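Long-range contacts in stage III sporulation protein AB (Bacillus subtilis, PDB 6BS9), which is essential for sporulation and probably works as part of a secretion system, this chain being the helical main portion of the protein: residues E21-M25 with Q104-K109; E5-I10 with L79-E85; L31-Q36 with F53-D58. Residue numbers count along the deposited sequence, not the author numbering.

Interaction 1 (E21-M25 with Q104-K109); sequences EAEIM and QQKHIK
In this all-helical bundle, 21-25 near the C-terminal end of helix 2-26 packs antiparallel against 104-109 near the start of helix 101-128. Both are regular alpha-helix; their local axes run at 178° and approach to 11.0 Å, so long side chains fill the gap. The register pairs Glu-21 with Ile-108 (CA-CA 6.8 Å) and Met-25 with Gln-105 (CA-CA 7.3 Å). Glu-21 is extended (chi1 t, chi2 t): its CG rests on Ile-108 CG2 at 3.6 Å, and its carboxylate accepts a weak hydrogen bond from Gln-105 NE2 to OE2, 3.3 Å, with Gln-105 turned at chi1 -157° and chi2 -106°. One turn on, Ile-24 and Ile-108 share the m,t rotamer and bring CD1 to CD1 at 4.3 Å; Ile-108 continues inward onto Phe-92 and Thr-95 of helix 83-95. Met-25 (chi1 m, chi2 m, chi3 145°) reaches over to the other helix, with its SD 3.7 Å from Gln-105 CG. Gln-104, t,t, points CA-to-CB sideways yet reaches across, while its NE2 is hydrogen-bonded to Thr-95 O. The contact lies at the surface, and the terminal CE of Met-25 sits 3.8 Å from Ile-108 CD1 and 3.1 Å from Gln-104 OE1.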
ATOM      1  N   GLU A  21       0.898   3.972  -8.231  1.00 36.78           N
ATOM      2  CA  GLU A  21      -0.069   4.038  -9.328  1.00 38.03           C
ATOM      3  C   GLU A  21       0.487   4.811 -10.493  1.00 36.75           C
ATOM      4  O   GLU A  21       0.412   4.369 -11.641  1.00 41.25           O
ATOM      5  CB  GLU A  21      -1.390   4.725  -8.889  1.00 41.72           C
ATOM      6  CG  GLU A  21      -2.473   4.729  -9.979  1.00 45.51           C
ATOM      7  CD  GLU A  21      -3.721   5.593  -9.669  1.00 50.57           C
ATOM      8  OE1 GLU A  21      -3.640   6.416  -8.694  1.00 52.19           O
ATOM      9  OE2 GLU A  21      -4.833   5.325 -10.308  1.00 48.61           O
ATOM     10  N   ALA A  22       1.053   5.971 -10.234  1.00 36.05           N
ATOM     11  CA  ALA A  22       1.601   6.769 -11.345  1.00 35.64           C
ATOM     12  C   ALA A  22       2.704   6.039 -12.090  1.00 37.92           C
ATOM     13  O   ALA A  22       2.780   6.080 -13.322  1.00 37.89           O
ATOM     14  CB  ALA A  22       2.069   8.116 -10.835  1.00 35.12           C
ATOM     15  N   GLU A  23       3.575   5.363 -11.357  1.00 40.70           N
ATOM     16  CA  GLU A  23       4.738   4.697 -12.013  1.00 44.79           C
ATOM     17  C   GLU A  23       4.313   3.484 -12.803  1.00 42.87           C
ATOM     18  O   GLU A  23       4.831   3.218 -13.878  1.00 44.38           O
ATOM     19  CB  GLU A  23       5.773   4.252 -10.988  1.00 45.80           C
ATOM     20  CG  GLU A  23       6.397   5.397 -10.194  1.00 51.20           C
ATOM     21  CD  GLU A  23       7.379   6.256 -11.006  1.00 50.77           C
ATOM     22  OE1 GLU A  23       7.747   7.360 -10.570  1.00 56.76           O
ATOM     23  OE2 GLU A  23       7.729   5.923 -12.134  1.00 55.46           O
ATOM     24  N   ILE A  24       3.343   2.761 -12.276  1.00 39.98           N
ATOM     25  CA  ILE A  24       2.760   1.656 -13.019  1.00 39.34           C
ATOM     26  C   ILE A  24       2.146   2.184 -14.314  1.00 40.40           C
ATOM     27  O   ILE A  24       2.406   1.662 -15.373  1.00 43.78           O
ATOM     28  CB  ILE A  24       1.703   0.956 -12.153  1.00 38.48           C
ATOM     29  CG1 ILE A  24       2.415   0.241 -11.027  1.00 37.53           C
ATOM     30  CG2 ILE A  24       0.885  -0.034 -12.985  1.00 40.77           C
ATOM     31  CD1 ILE A  24       1.534  -0.160  -9.874  1.00 36.23           C
ATOM     32  N   MET A  25       1.355   3.241 -14.209  1.00 40.72           N
ATOM     33  CA  MET A  25       0.572   3.762 -15.347  1.00 45.17           C
ATOM     34  C   MET A  25       1.428   4.426 -16.426  1.00 43.77           C
ATOM     35  O   MET A  25       1.257   4.158 -17.604  1.00 38.53           O
ATOM     36  CB  MET A  25      -0.659   4.566 -14.843  1.00 48.22           C
ATOM     37  CG  MET A  25      -1.680   3.681 -14.074  1.00 56.17           C
ATOM     38  SD  MET A  25      -2.245   2.248 -15.079  1.00 70.09           S
ATOM     39  CE  MET A  25      -2.482   0.863 -13.927  1.00 65.03           C
ATOM     40  N   GLN A 104      -7.209  -2.238 -14.593  1.00 40.15           N
ATOM     41  CA  GLN A 104      -6.188  -2.176 -13.552  1.00 42.30           C
ATOM     42  C   GLN A 104      -6.154  -0.790 -12.896  1.00 42.07           C
ATOM     43  O   GLN A 104      -6.181  -0.640 -11.662  1.00 42.75           O
ATOM     44  CB  GLN A 104      -4.785  -2.527 -14.081  1.00 40.94           C
ATOM     45  CG  GLN A 104      -3.691  -2.316 -13.032  1.00 44.79           C
ATOM     46  CD  GLN A 104      -2.292  -2.791 -13.470  1.00 46.80           C
ATOM     47  OE1 GLN A 104      -1.635  -2.136 -14.308  1.00 47.00           O
ATOM     48  NE2 GLN A 104      -1.821  -3.852 -12.867  1.00 45.03           N
ATOM     49  N   GLN A 105      -6.097   0.210 -13.743  1.00 41.35           N
ATOM     50  CA  GLN A 105      -6.059   1.585 -13.282  1.00 43.90           C
ATOM     51  C   GLN A 105      -7.244   1.915 -12.364  1.00 41.36           C
ATOM     52  O   GLN A 105      -7.062   2.504 -11.301  1.00 42.17           O
ATOM     53  CB  GLN A 105      -6.038   2.510 -14.507  1.00 47.81           C
ATOM     54  CG  GLN A 105      -5.461   3.863 -14.233  1.00 54.01           C
ATOM     55  CD  GLN A 105      -6.495   4.944 -14.167  1.00 61.68           C
ATOM     56  OE1 GLN A 105      -6.929   5.471 -15.202  1.00 70.67           O
ATOM     57  NE2 GLN A 105      -6.851   5.353 -12.946  1.00 65.27           N
ATOM     58  N   LYS A 106      -8.455   1.531 -12.785  1.00 38.45           N
ATOM     59  CA  LYS A 106      -9.649   1.802 -12.023  1.00 36.13           C
ATOM     60  C   LYS A 106      -9.660   1.004 -10.735  1.00 33.64           C
ATOM     61  O   LYS A 106     -10.114   1.528  -9.712  1.00 30.87           O
ATOM     62  CB  LYS A 106     -10.936   1.601 -12.878  1.00 38.02           C
ATOM     63  CG  LYS A 106     -10.967   2.495 -14.099  1.00 38.70           C
ATOM     64  CD  LYS A 106     -10.925   3.992 -13.707  1.00 39.68           C
ATOM     65  CE  LYS A 106     -10.917   4.893 -14.940  1.00 42.32           C
ATOM     66  NZ  LYS A 106     -10.868   6.313 -14.517  1.00 45.29           N
ATOM     67  N   HIS A 107      -9.120  -0.215 -10.748  1.00 33.39           N
ATOM     68  CA  HIS A 107      -9.054  -0.984  -9.488  1.00 35.08           C
ATOM     69  C   HIS A 107      -7.999  -0.415  -8.517  1.00 34.31           C
ATOM     70  O   HIS A 107      -8.205  -0.454  -7.297  1.00 32.06           O
ATOM     71  CB  HIS A 107      -8.898  -2.496  -9.741  1.00 36.32           C
ATOM     72  CG  HIS A 107     -10.176  -3.174 -10.128  1.00 37.88           C
ATOM     73  ND1 HIS A 107     -11.028  -3.730  -9.197  1.00 42.34           N
ATOM     74  CD2 HIS A 107     -10.829  -3.247 -11.302  1.00 38.91           C
ATOM     75  CE1 HIS A 107     -12.136  -4.156  -9.786  1.00 41.27           C
ATOM     76  NE2 HIS A 107     -12.034  -3.885 -11.071  1.00 41.00           N
ATOM     77  N   ILE A 108      -6.935   0.193  -9.046  1.00 33.80           N
ATOM     78  CA  ILE A 108      -5.983   0.903  -8.183  1.00 33.80           C
ATOM     79  C   ILE A 108      -6.624   2.107  -7.578  1.00 32.50           C
ATOM     80  O   ILE A 108      -6.509   2.338  -6.356  1.00 31.16           O
ATOM     81  CB  ILE A 108      -4.703   1.331  -8.889  1.00 35.18           C
ATOM     82  CG1 ILE A 108      -3.945   0.082  -9.341  1.00 37.27           C
ATOM     83  CG2 ILE A 108      -3.852   2.169  -7.933  1.00 32.90           C
ATOM     84  CD1 ILE A 108      -2.681   0.307 -10.163  1.00 36.41           C
ATOM     85  N   LYS A 109      -7.370   2.853  -8.396  1.00 32.66           N
ATOM     86  CA  LYS A 109      -8.114   4.012  -7.860  1.00 31.61           C
ATOM     87  C   LYS A 109      -9.078   3.586  -6.757  1.00 32.13           C
ATOM     88  O   LYS A 109      -9.210   4.278  -5.742  1.00 33.71           O
ATOM     89  CB  LYS A 109      -8.833   4.716  -8.987  1.00 33.38           C
ATOM     90  CG  LYS A 109      -9.497   6.008  -8.570  1.00 32.73           C
ATOM     91  CD  LYS A 109     -10.280   6.590  -9.704  1.00 35.20           C
ATOM     92  CE  LYS A 109     -10.862   7.988  -9.389  1.00 36.21           C
ATOM     93  NZ  LYS A 109     -11.630   8.549 -10.547  1.00 35.39           N
TER

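Interaction 2 (E5-I10 with L79-E85). With SO4 (sulfate ion), chain G.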
ATOM      1  N   GLU A   5      -2.356   5.933  15.740  1.00 56.91           N
ATOM      2  CA  GLU A   5      -1.386   5.572  14.709  1.00 53.02           C
ATOM      3  C   GLU A   5      -2.101   5.196  13.412  1.00 50.08           C
ATOM      4  O   GLU A   5      -1.578   5.413  12.342  1.00 46.98           O
ATOM      5  CB  GLU A   5      -0.467   4.458  15.173  1.00 52.91           C
ATOM      6  CG  GLU A   5       0.995   4.869  15.168  1.00 59.76           C
ATOM      7  CD  GLU A   5       1.337   6.404  15.449  1.00 64.25           C
ATOM      8  OE1 GLU A   5       2.005   7.093  14.603  1.00 63.06           O
ATOM      9  OE2 GLU A   5       0.932   6.982  16.485  1.00 63.36           O
ATOM     10  N   ARG A   6      -3.276   4.575  13.522  1.00 45.36           N
ATOM     11  CA  ARG A   6      -3.975   4.036  12.361  1.00 43.67           C
ATOM     12  C   ARG A   6      -4.273   5.052  11.221  1.00 38.78           C
ATOM     13  O   ARG A   6      -3.929   4.795  10.106  1.00 37.09           O
ATOM     14  CB  ARG A   6      -5.255   3.348  12.823  1.00 42.33           C
ATOM     15  CG  ARG A   6      -6.038   2.672  11.752  1.00 43.41           C
ATOM     16  CD  ARG A   6      -7.304   2.130  12.343  1.00 43.68           C
ATOM     17  NE  ARG A   6      -8.175   1.693  11.271  1.00 46.48           N
ATOM     18  CZ  ARG A   6      -9.515   1.807  11.244  1.00 44.81           C
ATOM     19  NH1 ARG A   6     -10.184   2.366  12.236  1.00 44.59           N
ATOM     20  NH2 ARG A   6     -10.164   1.357  10.192  1.00 42.56           N
ATOM     21  N   PRO A   7      -4.883   6.207  11.521  1.00 38.47           N
ATOM     22  CA  PRO A   7      -5.093   7.207  10.478  1.00 37.53           C
ATOM     23  C   PRO A   7      -3.842   7.691   9.819  1.00 37.93           C
ATOM     24  O   PRO A   7      -3.842   7.881   8.601  1.00 36.63           O
ATOM     25  CB  PRO A   7      -5.742   8.397  11.240  1.00 39.39           C
ATOM     26  CG  PRO A   7      -6.189   7.817  12.527  1.00 38.95           C
ATOM     27  CD  PRO A   7      -5.257   6.726  12.846  1.00 38.47           C
ATOM     28  N   ARG A   8      -2.792   7.914  10.629  1.00 38.25           N
ATOM     29  CA  ARG A   8      -1.507   8.340  10.136  1.00 41.18           C
ATOM     30  C   ARG A   8      -0.914   7.290   9.161  1.00 37.46           C
ATOM     31  O   ARG A   8      -0.339   7.658   8.123  1.00 33.50           O
ATOM     32  CB  ARG A   8      -0.578   8.662  11.305  1.00 48.07           C
ATOM     33  CG  ARG A   8       0.821   9.196  10.948  1.00 60.69           C
ATOM     34  CD  ARG A   8       1.760   9.464  12.188  1.00 70.66           C
ATOM     35  NE  ARG A   8       2.697  10.579  11.957  1.00 81.49           N
ATOM     36  CZ  ARG A   8       3.983  10.494  11.559  1.00 86.54           C
ATOM     37  NH1 ARG A   8       4.676  11.629  11.393  1.00 84.24           N
ATOM     38  NH2 ARG A   8       4.598   9.320  11.325  1.00 86.15           N
ATOM     39  N   GLN A   9      -1.068   6.017   9.465  1.00 33.33           N
ATOM     40  CA  GLN A   9      -0.482   5.001   8.623  1.00 34.71           C
ATOM     41  C   GLN A   9      -1.297   4.829   7.332  1.00 34.95           C
ATOM     42  O   GLN A   9      -0.726   4.635   6.248  1.00 32.87           O
ATOM     43  CB  GLN A   9      -0.322   3.685   9.381  1.00 36.89           C
ATOM     44  CG  GLN A   9       0.805   3.712  10.421  1.00 37.05           C
ATOM     45  CD  GLN A   9       1.032   2.371  11.153  1.00 37.05           C
ATOM     46  OE1 GLN A   9       0.448   1.319  10.833  1.00 34.41           O
ATOM     47  NE2 GLN A   9       1.865   2.441  12.178  1.00 38.80           N
ATOM     48  N   ILE A  10      -2.618   5.014   7.424  1.00 31.84           N
ATOM     49  CA  ILE A  10      -3.441   5.006   6.216  1.00 30.95           C
ATOM     50  C   ILE A  10      -3.073   6.149   5.315  1.00 30.15           C
ATOM     51  O   ILE A  10      -2.921   5.995   4.131  1.00 29.95           O
ATOM     52  CB  ILE A  10      -4.931   5.044   6.588  1.00 31.45           C
ATOM     53  CG1 ILE A  10      -5.269   3.733   7.299  1.00 33.05           C
ATOM     54  CG2 ILE A  10      -5.787   5.157   5.342  1.00 30.50           C
ATOM     55  CD1 ILE A  10      -6.595   3.782   8.005  1.00 35.58           C
ATOM     56  N   LEU A  79       2.231  -3.204  11.768  1.00 42.00           N
ATOM     57  CA  LEU A  79       1.409  -2.057  11.436  1.00 41.47           C
ATOM     58  C   LEU A  79       0.329  -1.948  12.480  1.00 43.82           C
ATOM     59  O   LEU A  79       0.156  -2.858  13.288  1.00 46.84           O
ATOM     60  CB  LEU A  79       0.829  -2.221  10.033  1.00 41.63           C
ATOM     61  CG  LEU A  79       1.838  -2.521   8.919  1.00 41.46           C
ATOM     62  CD1 LEU A  79       1.110  -2.537   7.596  1.00 42.54           C
ATOM     63  CD2 LEU A  79       3.011  -1.516   8.850  1.00 41.93           C
ATOM     64  N   SER A  80      -0.364  -0.817  12.465  1.00 47.42           N
ATOM     65  CA  SER A  80      -1.443  -0.485  13.420  1.00 47.26           C
ATOM     66  C   SER A  80      -2.786  -0.351  12.678  1.00 43.00           C
ATOM     67  O   SER A  80      -3.554   0.544  12.927  1.00 43.96           O
ATOM     68  CB  SER A  80      -1.095   0.792  14.180  1.00 46.71           C
ATOM     69  OG  SER A  80       0.091   0.575  14.927  1.00 52.48           O
ATOM     70  N   LEU A  81      -3.073  -1.314  11.815  1.00 39.77           N
ATOM     71  CA  LEU A  81      -4.253  -1.289  10.987  1.00 39.49           C
ATOM     72  C   LEU A  81      -5.249  -2.404  11.362  1.00 40.02           C
ATOM     73  O   LEU A  81      -4.876  -3.382  11.941  1.00 40.39           O
ATOM     74  CB  LEU A  81      -3.790  -1.420   9.527  1.00 38.59           C
ATOM     75  CG  LEU A  81      -2.799  -0.352   9.008  1.00 38.10           C
ATOM     76  CD1 LEU A  81      -2.377  -0.619   7.587  1.00 37.13           C
ATOM     77  CD2 LEU A  81      -3.371   1.062   9.150  1.00 39.00           C
ATOM     78  N   LYS A  82      -6.478  -2.255  10.923  1.00 43.84           N
ATOM     79  CA  LYS A  82      -7.533  -3.262  11.063  1.00 48.81           C
ATOM     80  C   LYS A  82      -7.638  -4.148   9.831  1.00 49.48           C
ATOM     81  O   LYS A  82      -7.030  -3.885   8.790  1.00 49.73           O
ATOM     82  CB  LYS A  82      -8.871  -2.582  11.375  1.00 49.50           C
ATOM     83  CG  LYS A  82      -8.791  -1.710  12.631  1.00 52.51           C
ATOM     84  CD  LYS A  82     -10.091  -1.038  12.962  1.00 57.72           C
ATOM     85  CE  LYS A  82     -10.853  -1.698  14.091  1.00 61.85           C
ATOM     86  NZ  LYS A  82     -10.268  -1.310  15.417  1.00 65.37           N
ATOM     87  N   LYS A  83      -8.351  -5.245   9.993  1.00 50.42           N
ATOM     88  CA  LYS A  83      -8.526  -6.242   8.938  1.00 53.39           C
ATOM     89  C   LYS A  83      -9.068  -5.649   7.652  1.00 47.43           C
ATOM     90  O   LYS A  83      -8.684  -6.050   6.565  1.00 47.09           O
ATOM     91  CB  LYS A  83      -9.415  -7.424   9.424  1.00 58.52           C
ATOM     92  CG  LYS A  83      -9.127  -8.742   8.674  1.00 70.44           C
ATOM     93  CD  LYS A  83      -7.643  -9.186   8.834  1.00 72.33           C
ATOM     94  CE  LYS A  83      -7.370 -10.598   8.293  1.00 78.50           C
ATOM     95  NZ  LYS A  83      -5.945 -11.048   8.415  1.00 78.42           N
ATOM     96  N   SER A  84      -9.962  -4.684   7.784  1.00 45.94           N
ATOM     97  CA  SER A  84     -10.499  -3.961   6.620  1.00 46.22           C
ATOM     98  C   SER A  84      -9.362  -3.355   5.794  1.00 43.16           C
ATOM     99  O   SER A  84      -9.349  -3.557   4.587  1.00 45.10           O
ATOM    100  CB  SER A  84     -11.568  -2.959   7.023  1.00 46.27           C
ATOM    101  OG  SER A  84     -10.996  -2.101   8.007  1.00 49.03           O
ATOM    102  N   GLU A  85      -8.353  -2.756   6.431  1.00 40.43           N
ATOM    103  CA  GLU A  85      -7.170  -2.287   5.672  1.00 41.95           C
ATOM    104  C   GLU A  85      -6.381  -3.419   5.000  1.00 41.90           C
ATOM    105  O   GLU A  85      -5.871  -3.253   3.877  1.00 37.89           O
ATOM    106  CB  GLU A  85      -6.206  -1.454   6.546  1.00 42.67           C
ATOM    107  CG  GLU A  85      -6.692  -0.059   6.891  1.00 41.47           C
ATOM    108  CD  GLU A  85      -7.649  -0.021   8.072  1.00 42.79           C
ATOM    109  OE1 GLU A  85      -8.851   0.001   7.837  1.00 47.89           O
ATOM    110  OE2 GLU A  85      -7.200  -0.068   9.217  1.00 39.88           O
TER
HETATM  111  S   SO4 G 203     -13.719   1.176  12.025  1.00 82.88           S
HETATM  112  O1  SO4 G 203     -14.774   1.460  11.030  1.00 83.83           O
HETATM  113  O2  SO4 G 203     -12.480   1.802  11.531  1.00 90.58           O
HETATM  114  O3  SO4 G 203     -14.036   1.770  13.355  1.00 69.55           O
HETATM  115  O4  SO4 G 203     -13.543  -0.303  12.079  1.00 73.43           O
HETATM  116  O   HOH W   1       2.433   0.075  14.182  1.00 30.95           O
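Arg-6 and Glu-85 form a two-pronged salt bridge: NE of Arg-6 gives a hydrogen bond to Glu-85 OE2 at 2.9 Å, and Arg-6 NH2 gives one to Glu-85 OE1 at 3.0 Å. The same carboxylate is held from its own side, since Lys-82 N donates to Glu-85 OE2 (2.9 Å) and Ser-84 OG to Glu-85 OE1 (3.0 Å). With Lys-82 at the N-cap position, Glu-85 thus turns back to the backbone NH of the residue just before its helix. A sulfate, probably from the crystallisation liquor, takes the outer edge of the guanidinium: its O2 lies 2.5 Å from Arg-6 NH1, very short, and 2.7 Å from Arg-6 NH2. Further along, Ser-80 N donates to Gln-9 OE1 at 2.8 Å, and a water joins Gln-9 NE2 to Ser-80 OG. In the helical bundle, these bonds fasten the turn leading into helix 83-95 to the start of helix 2-26, with Arg-6 and Ser-80 closest in register (CA-CA 5.3 Å). Lys-82 CD covers one guanidinium face, 3.4 Å from Arg-6 CZ. Beneath, Leu-81 CD2 meets Ile-10 CG1 at 3.8 Å and Gln-9 CB at 4.0 Å, while the Leu-81 side chain also touches Leu-13.

Interaction 3 (L31-Q36 with F53-D58)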
ATOM      1  N   LEU A  31       9.459  -0.866 -11.129  1.00 37.13           N
ATOM      2  CA  LEU A  31       8.607  -0.878  -9.957  1.00 39.12           C
ATOM      3  C   LEU A  31       9.508  -1.051  -8.683  1.00 37.01           C
ATOM      4  O   LEU A  31       9.249  -0.449  -7.612  1.00 37.21           O
ATOM      5  CB  LEU A  31       7.514  -1.970 -10.140  1.00 39.23           C
ATOM      6  CG  LEU A  31       6.259  -1.973  -9.294  1.00 42.67           C
ATOM      7  CD1 LEU A  31       5.597  -0.608  -9.331  1.00 46.69           C
ATOM      8  CD2 LEU A  31       5.275  -3.005  -9.831  1.00 45.20           C
ATOM      9  N   HIS A  32      10.510  -1.901  -8.799  1.00 33.43           N
ATOM     10  CA  HIS A  32      11.385  -2.117  -7.656  1.00 36.28           C
ATOM     11  C   HIS A  32      12.124  -0.849  -7.225  1.00 37.06           C
ATOM     12  O   HIS A  32      12.196  -0.546  -6.037  1.00 36.88           O
ATOM     13  CB  HIS A  32      12.349  -3.287  -7.908  1.00 38.16           C
ATOM     14  CG  HIS A  32      13.430  -3.015  -8.906  1.00 39.01           C
ATOM     15  ND1 HIS A  32      14.657  -2.490  -8.562  1.00 41.18           N
ATOM     16  CD2 HIS A  32      13.475  -3.247 -10.239  1.00 41.10           C
ATOM     17  CE1 HIS A  32      15.414  -2.403  -9.644  1.00 41.68           C
ATOM     18  NE2 HIS A  32      14.712  -2.838 -10.680  1.00 42.86           N
ATOM     19  N   THR A  33      12.592  -0.060  -8.181  1.00 36.38           N
ATOM     20  CA  THR A  33      13.207   1.202  -7.869  1.00 35.57           C
ATOM     21  C   THR A  33      12.179   2.210  -7.305  1.00 34.90           C
ATOM     22  O   THR A  33      12.430   2.873  -6.328  1.00 37.01           O
ATOM     23  CB  THR A  33      13.878   1.739  -9.119  1.00 40.13           C
ATOM     24  OG1 THR A  33      14.802   0.737  -9.612  1.00 40.86           O
ATOM     25  CG2 THR A  33      14.624   3.040  -8.861  1.00 39.13           C
ATOM     26  N   ALA A  34      11.000   2.315  -7.894  1.00 34.35           N
ATOM     27  CA  ALA A  34       9.978   3.230  -7.397  1.00 32.16           C
ATOM     28  C   ALA A  34       9.642   2.902  -5.926  1.00 32.72           C
ATOM     29  O   ALA A  34       9.567   3.771  -5.060  1.00 33.96           O
ATOM     30  CB  ALA A  34       8.744   3.119  -8.243  1.00 32.27           C
ATOM     31  N   SER A  35       9.482   1.627  -5.623  1.00 31.01           N
ATOM     32  CA  SER A  35       9.119   1.224  -4.281  1.00 30.32           C
ATOM     33  C   SER A  35      10.273   1.530  -3.306  1.00 31.59           C
ATOM     34  O   SER A  35      10.034   1.959  -2.153  1.00 28.85           O
ATOM     35  CB  SER A  35       8.785  -0.279  -4.259  1.00 30.09           C
ATOM     36  OG  SER A  35       8.143  -0.621  -3.071  1.00 28.28           O
ATOM     37  N   GLN A  36      11.500   1.305  -3.738  1.00 32.67           N
ATOM     38  CA  GLN A  36      12.635   1.584  -2.869  1.00 35.62           C
ATOM     39  C   GLN A  36      12.722   3.097  -2.604  1.00 36.11           C
ATOM     40  O   GLN A  36      12.977   3.496  -1.472  1.00 35.67           O
ATOM     41  CB  GLN A  36      13.961   1.046  -3.454  1.00 40.90           C
ATOM     42  CG  GLN A  36      15.187   1.101  -2.457  1.00 45.84           C
ATOM     43  CD  GLN A  36      15.001   0.305  -1.097  1.00 52.61           C
ATOM     44  OE1 GLN A  36      15.199   0.864  -0.020  1.00 59.75           O
ATOM     45  NE2 GLN A  36      14.604  -0.989  -1.160  1.00 52.82           N
ATOM     46  N   PHE A  53       8.815  -5.027  -0.503  1.00 35.18           N
ATOM     47  CA  PHE A  53       8.246  -5.200  -1.826  1.00 34.20           C
ATOM     48  C   PHE A  53       9.339  -5.051  -2.886  1.00 35.21           C
ATOM     49  O   PHE A  53       9.451  -5.891  -3.781  1.00 36.15           O
ATOM     50  CB  PHE A  53       7.156  -4.148  -2.044  1.00 34.64           C
ATOM     51  CG  PHE A  53       6.430  -4.240  -3.367  1.00 33.49           C
ATOM     52  CD1 PHE A  53       6.020  -5.441  -3.888  1.00 34.58           C
ATOM     53  CD2 PHE A  53       6.096  -3.108  -4.064  1.00 35.74           C
ATOM     54  CE1 PHE A  53       5.279  -5.520  -5.085  1.00 35.77           C
ATOM     55  CE2 PHE A  53       5.332  -3.161  -5.270  1.00 35.77           C
ATOM     56  CZ  PHE A  53       4.935  -4.380  -5.791  1.00 35.55           C
ATOM     57  N   SER A  54      10.171  -4.033  -2.719  1.00 36.66           N
ATOM     58  CA  SER A  54      11.316  -3.792  -3.612  1.00 38.13           C
ATOM     59  C   SER A  54      12.282  -4.953  -3.652  1.00 37.40           C
ATOM     60  O   SER A  54      12.628  -5.454  -4.692  1.00 35.69           O
ATOM     61  CB  SER A  54      12.063  -2.532  -3.158  1.00 39.94           C
ATOM     62  OG  SER A  54      13.190  -2.306  -3.955  1.00 40.31           O
ATOM     63  N   ASP A  55      12.677  -5.451  -2.487  1.00 38.28           N
ATOM     64  CA  ASP A  55      13.496  -6.655  -2.449  1.00 39.43           C
ATOM     65  C   ASP A  55      12.846  -7.831  -3.203  1.00 40.51           C
ATOM     66  O   ASP A  55      13.504  -8.559  -3.886  1.00 40.84           O
ATOM     67  CB  ASP A  55      13.732  -7.090  -0.985  1.00 40.75           C
ATOM     68  CG  ASP A  55      14.586  -6.127  -0.226  1.00 42.04           C
ATOM     69  OD1 ASP A  55      15.290  -5.290  -0.867  1.00 46.23           O
ATOM     70  OD2 ASP A  55      14.552  -6.186   1.036  1.00 45.90           O
ATOM     71  N   GLN A  56      11.565  -8.067  -2.982  1.00 44.93           N
ATOM     72  CA  GLN A  56      10.920  -9.288  -3.488  1.00 47.85           C
ATOM     73  C   GLN A  56      10.875  -9.203  -4.969  1.00 46.42           C
ATOM     74  O   GLN A  56      11.118 -10.170  -5.625  1.00 48.77           O
ATOM     75  CB  GLN A  56       9.487  -9.472  -2.928  1.00 51.44           C
ATOM     76  CG  GLN A  56       9.314 -10.262  -1.635  1.00 58.13           C
ATOM     77  CD  GLN A  56      10.198 -11.476  -1.582  1.00 61.88           C
ATOM     78  OE1 GLN A  56      11.234 -11.461  -0.925  1.00 66.23           O
ATOM     79  NE2 GLN A  56       9.810 -12.520  -2.285  1.00 66.25           N
ATOM     80  N   LEU A  57      10.508  -8.046  -5.482  1.00 47.87           N
ATOM     81  CA  LEU A  57      10.500  -7.830  -6.914  1.00 47.50           C
ATOM     82  C   LEU A  57      11.856  -7.956  -7.555  1.00 51.56           C
ATOM     83  O   LEU A  57      12.021  -8.632  -8.560  1.00 56.36           O
ATOM     84  CB  LEU A  57      10.077  -6.421  -7.222  1.00 46.91           C
ATOM     85  CG  LEU A  57       8.626  -6.124  -7.082  1.00 47.18           C
ATOM     86  CD1 LEU A  57       8.412  -4.625  -6.967  1.00 47.19           C
ATOM     87  CD2 LEU A  57       7.849  -6.731  -8.244  1.00 49.21           C
ATOM     88  N   ASP A  58      12.865  -7.359  -6.933  1.00 52.05           N
ATOM     89  CA  ASP A  58      14.143  -7.257  -7.593  1.00 53.52           C
ATOM     90  C   ASP A  58      14.779  -8.632  -7.804  1.00 55.62           C
ATOM     91  O   ASP A  58      15.203  -8.955  -8.909  1.00 57.20           O
ATOM     92  CB  ASP A  58      15.084  -6.333  -6.831  1.00 52.57           C
ATOM     93  CG  ASP A  58      16.178  -5.755  -7.722  1.00 51.13           C
ATOM     94  OD1 ASP A  58      15.822  -5.425  -8.856  1.00 53.22           O
ATOM     95  OD2 ASP A  58      17.367  -5.640  -7.378  1.00 49.14           O
TER
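Helices 31-41 and 46-58 form an antiparallel helical hairpin within the bundle, and this contact joins the first turns of one to the last turns of the other. The local axes come within 8.2 Å at a signed crossing angle of -164°. Such a tight approach goes with small residues in the interface: the CB atoms of Ser-35 and Ser-54 lie 4.1 Å apart. The nearest CA pair is His-32 with Ser-54, at 4.4 Å.

The polar contacts centre on Ser-54. Its OG donates to the backbone O of His-32 at 2.9 Å, although that carbonyl already accepts the helical bond from Gln-36 N. Gln-36 NE2 in turn gives Ser-54 OG a weak hydrogen bond of 3.4 Å. Ser-35, pointing toward the other helix, spends its hydroxyl on Phe-50 O one turn before Ser-54, and sets that OG at the edge of the Phe-53 ring, 3.4 Å from Phe-53 CD2.

Apolar packing closes the inner side. Leu-31 CG meets Leu-57 CD1 at 4.1 Å and Leu-31 CD2 meets Phe-53 CZ at 4.3 Å. Leu-31 also rests on Ile-24 of helix 2-26, while Phe-53 makes an edge-to-face contact with Trp-68 of helix 64-75, so both residues carry the packing on to neighbouring helices.

Toward solvent, the His-32 ring and Asp-58 meet without a hydrogen bond. His-32, chi1 p, stands beside Leu-57, CB to CB 3.9 Å, and Asp-58 sets OD1 over one face of the imidazole, 3.1 Å from His-32 CE1.

How the interactions relate
From the N terminus, helix 2-26 enters interaction 2 near its start and interaction 1 near its end, on opposite sides of the chain's centre. Residues 31-36 and 53-58 then close the short hairpin of interaction 3, nested inside both larger loops. Interaction 2 closes when the chain returns at 79-85 to begin helix 83-95; interaction 1 closes last, when helix 101-128 comes back, so these two cross. Their centres are 22 Å apart and they do not touch. Interactions 1 and 3 do meet: Ile-24 CG1 packs on Leu-31 CD1 at 3.7 Å, linking the hairpin to helix 2-26, which interactions 1 and 2 tie to helix 101-128 and to the turn leading into helix 83-95.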